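Local atomic coordinates of cytochrome C-552 (Thiobacillus ferrooxidans, PDB entry 1H1O), a protein that carries electrons in the periplasm as a high-potential cytochrome c with two haem groups. Residues N162-A165 and K166-V170. Residues are numbered along the deposited sequence; the frame is centred on the assembly and turned at random.
Sequences NQIA and KNITV. With HEM (protoporphyrin IX containing Fe), chain C.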
loop_
_atom_site.group_PDB
_atom_site.type_symbol
_atom_site.label_atom_id
_atom_site.label_comp_id
_atom_site.label_asym_id
_atom_site.label_seq_id
_atom_site.Cartn_x
_atom_site.Cartn_y
_atom_site.Cartn_z
ATOM N N ASN A 162 10.973 -5.197 5.332
ATOM C CA ASN A 162 11.922 -6.131 4.737
ATOM C C ASN A 162 12.043 -7.314 5.701
ATOM O O ASN A 162 12.089 -8.475 5.281
ATOM C CB ASN A 162 13.281 -5.472 4.506
ATOM C CG ASN A 162 13.262 -4.517 3.334
ATOM O OD1 ASN A 162 12.572 -4.759 2.345
ATOM N ND2 ASN A 162 14.019 -3.435 3.432
ATOM N N GLN A 163 12.065 -7.022 6.997
ATOM C CA GLN A 163 12.155 -8.084 7.976
ATOM C C GLN A 163 10.847 -8.863 8.026
ATOM O O GLN A 163 10.864 -10.085 7.998
ATOM C CB GLN A 163 12.492 -7.521 9.352
ATOM C CG GLN A 163 13.960 -7.218 9.531
ATOM C CD GLN A 163 14.802 -8.465 9.459
ATOM O OE1 GLN A 163 15.727 -8.551 8.649
ATOM N NE2 GLN A 163 14.486 -9.449 10.306
ATOM N N ILE A 164 9.723 -8.154 8.074
ATOM C CA ILE A 164 8.418 -8.793 8.120
ATOM C C ILE A 164 8.124 -9.690 6.910
ATOM O O ILE A 164 7.518 -10.746 7.053
ATOM C CB ILE A 164 7.278 -7.738 8.236
ATOM C CG1 ILE A 164 6.974 -7.425 9.702
ATOM C CG2 ILE A 164 6.010 -8.258 7.600
ATOM C CD1 ILE A 164 8.118 -6.803 10.473
ATOM N N ALA A 165 8.556 -9.284 5.721
ATOM C CA ALA A 165 8.260 -10.065 4.524
ATOM C C ALA A 165 9.227 -11.214 4.252
ATOM O O ALA A 165 8.984 -12.043 3.384
ATOM C CB ALA A 165 8.203 -9.140 3.319
ATOM N N LYS A 166 10.309 -11.266 5.016
ATOM C CA LYS A 166 11.331 -12.293 4.848
ATOM C C LYS A 166 10.807 -13.708 4.625
ATOM O O LYS A 166 11.272 -14.409 3.733
ATOM C CB LYS A 166 12.263 -12.293 6.064
ATOM C CG LYS A 166 13.294 -13.405 6.072
ATOM C CD LYS A 166 13.924 -13.572 7.457
ATOM C CE LYS A 166 14.601 -12.285 7.940
ATOM N NZ LYS A 166 15.216 -12.419 9.304
ATOM N N ASN A 167 9.838 -14.125 5.428
ATOM C CA ASN A 167 9.306 -15.472 5.321
ATOM C C ASN A 167 7.975 -15.631 4.609
ATOM O O ASN A 167 7.477 -16.741 4.488
ATOM C CB ASN A 167 9.183 -16.077 6.716
ATOM C CG ASN A 167 10.470 -16.011 7.472
ATOM O OD1 ASN A 167 10.494 -15.637 8.641
ATOM N ND2 ASN A 167 11.554 -16.370 6.813
ATOM N N ILE A 168 7.394 -14.545 4.135
ATOM C CA ILE A 168 6.120 -14.668 3.454
ATOM C C ILE A 168 6.311 -15.293 2.084
ATOM O O ILE A 168 7.158 -14.857 1.305
ATOM C CB ILE A 168 5.438 -13.299 3.289
ATOM C CG1 ILE A 168 5.325 -12.612 4.653
ATOM C CG2 ILE A 168 4.043 -13.481 2.684
ATOM C CD1 ILE A 168 4.908 -11.139 4.572
ATOM N N THR A 169 5.533 -16.330 1.800
ATOM C CA THR A 169 5.606 -16.982 0.498
ATOM C C THR A 169 4.627 -16.263 -0.448
ATOM O O THR A 169 3.748 -15.503 -0.009
ATOM C CB THR A 169 5.162 -18.450 0.564
ATOM O OG1 THR A 169 3.775 -18.486 0.926
ATOM C CG2 THR A 169 5.984 -19.244 1.597
ATOM N N VAL A 170 4.786 -16.514 -1.743
ATOM C CA VAL A 170 3.920 -15.921 -2.753
ATOM C C VAL A 170 2.477 -16.311 -2.456
ATOM O O VAL A 170 1.571 -15.489 -2.553
ATOM C CB VAL A 170 4.285 -16.421 -4.163
ATOM C CG1 VAL A 170 3.258 -15.931 -5.162
ATOM C CG2 VAL A 170 5.669 -15.927 -4.550
HETATM C CHA HEM C . 3.788 -1.280 4.683
HETATM C CHB HEM C . 1.981 -5.706 4.429
HETATM C CHC HEM C . 3.307 -6.429 9.005
HETATM C CHD HEM C . 5.048 -2.010 9.250
HETATM C C1A HEM C . 3.170 -2.432 4.197
HETATM C C2A HEM C . 2.666 -2.600 2.851
HETATM C C3A HEM C . 2.144 -3.841 2.765
HETATM C C4A HEM C . 2.350 -4.435 4.084
HETATM C CMA HEM C . 1.493 -4.530 1.602
HETATM C CAA HEM C . 2.742 -1.561 1.787
HETATM C CBA HEM C . 1.593 -0.564 1.829
HETATM C CGA HEM C . 1.542 0.299 0.744
HETATM O O1A HEM C . 0.502 1.017 0.682
HETATM O O2A HEM C . 2.436 0.399 -0.103
HETATM C C1B HEM C . 2.198 -6.279 5.667
HETATM C C2B HEM C . 1.834 -7.637 5.977
HETATM C C3B HEM C . 2.243 -7.839 7.257
HETATM C C4B HEM C . 2.804 -6.609 7.728
HETATM C CMB HEM C . 1.169 -8.575 4.995
HETATM C CAB HEM C . 2.186 -9.064 8.100
HETATM C CBB HEM C . 2.808 -10.325 7.422
HETATM C C1C HEM C . 3.878 -5.299 9.482
HETATM C C2C HEM C . 4.407 -5.139 10.814
HETATM C C3C HEM C . 4.912 -3.882 10.845
HETATM C C4C HEM C . 4.671 -3.291 9.581
HETATM C CMC HEM C . 4.367 -6.229 11.868
HETATM C CAC HEM C . 5.646 -3.130 11.979
HETATM C CBC HEM C . 6.854 -3.925 12.570
HETATM C C1D HEM C . 4.859 -1.404 8.023
HETATM C C2D HEM C . 5.297 -0.049 7.715
HETATM C C3D HEM C . 4.955 0.147 6.442
HETATM C C4D HEM C . 4.290 -1.088 5.964
HETATM C CMD HEM C . 5.997 0.859 8.682
HETATM C CAD HEM C . 5.177 1.361 5.573
HETATM C CBD HEM C . 6.687 1.381 5.063
HETATM C CGD HEM C . 7.092 2.641 4.563
HETATM O O1D HEM C . 7.266 3.630 5.361
HETATM O O2D HEM C . 7.292 2.803 3.330
HETATM N NA HEM C . 2.975 -3.546 4.934
HETATM N NB HEM C . 2.797 -5.653 6.747
HETATM N NC HEM C . 4.043 -4.145 8.736
HETATM N ND HEM C . 4.247 -2.014 6.942
HETATM FE FE HEM C . 3.500 -3.838 6.859
HETATM O O HOH W 1 8.683 -13.176 7.809
#
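Ile168 brings its CD1 back against the end of helix 159-165, 3.5 Å from Ala165 CA. This methyl also lies 4.1 Å from Ala165 CB and 4.3 Å from Ile164 CG2. Ile168 CG1 sits anti to the carbonyl carbon (chi1 -54°), which directs the CD1 branch at the helix end. Both isoleucines also line the haem pocket. Ile164 lies over the haem face, with CG2 3.6 Å from the meso carbon CHC. Its CG1 lies over the neighbouring pyrrole, near C2C and its methyl CMC. Ile168 CD1 meets the haem side-chain atom CBB at 3.6 Å. An alanine in place of Ile164 would probably uncover this part of the haem face and deprive Ile168 CD1 of one apolar neighbour.

The backbone bonds are those of a chain leaving a helix. Lys166 N donates to Gln163 O. Ile168 N donates to Ala165 O at 3.1 Å, closing a type I beta turn from Ala165 to Ile168. A water bridges the same bend, giving a hydrogen to Ile164 O and accepting one from Asn167 N, each at 2.8 Å.

On the outer side, the Gln163 and Lys166 side chains run alongside each other, pointing the same way.

Ala165 O also accepts a hydrogen bond from His152 ND1, and Phe151 of helix 141-153 packs on Ala165. The turn and Thr169 after it lead from helix 159-165 into helix 170-182, with Thr169 as N-cap of the latter.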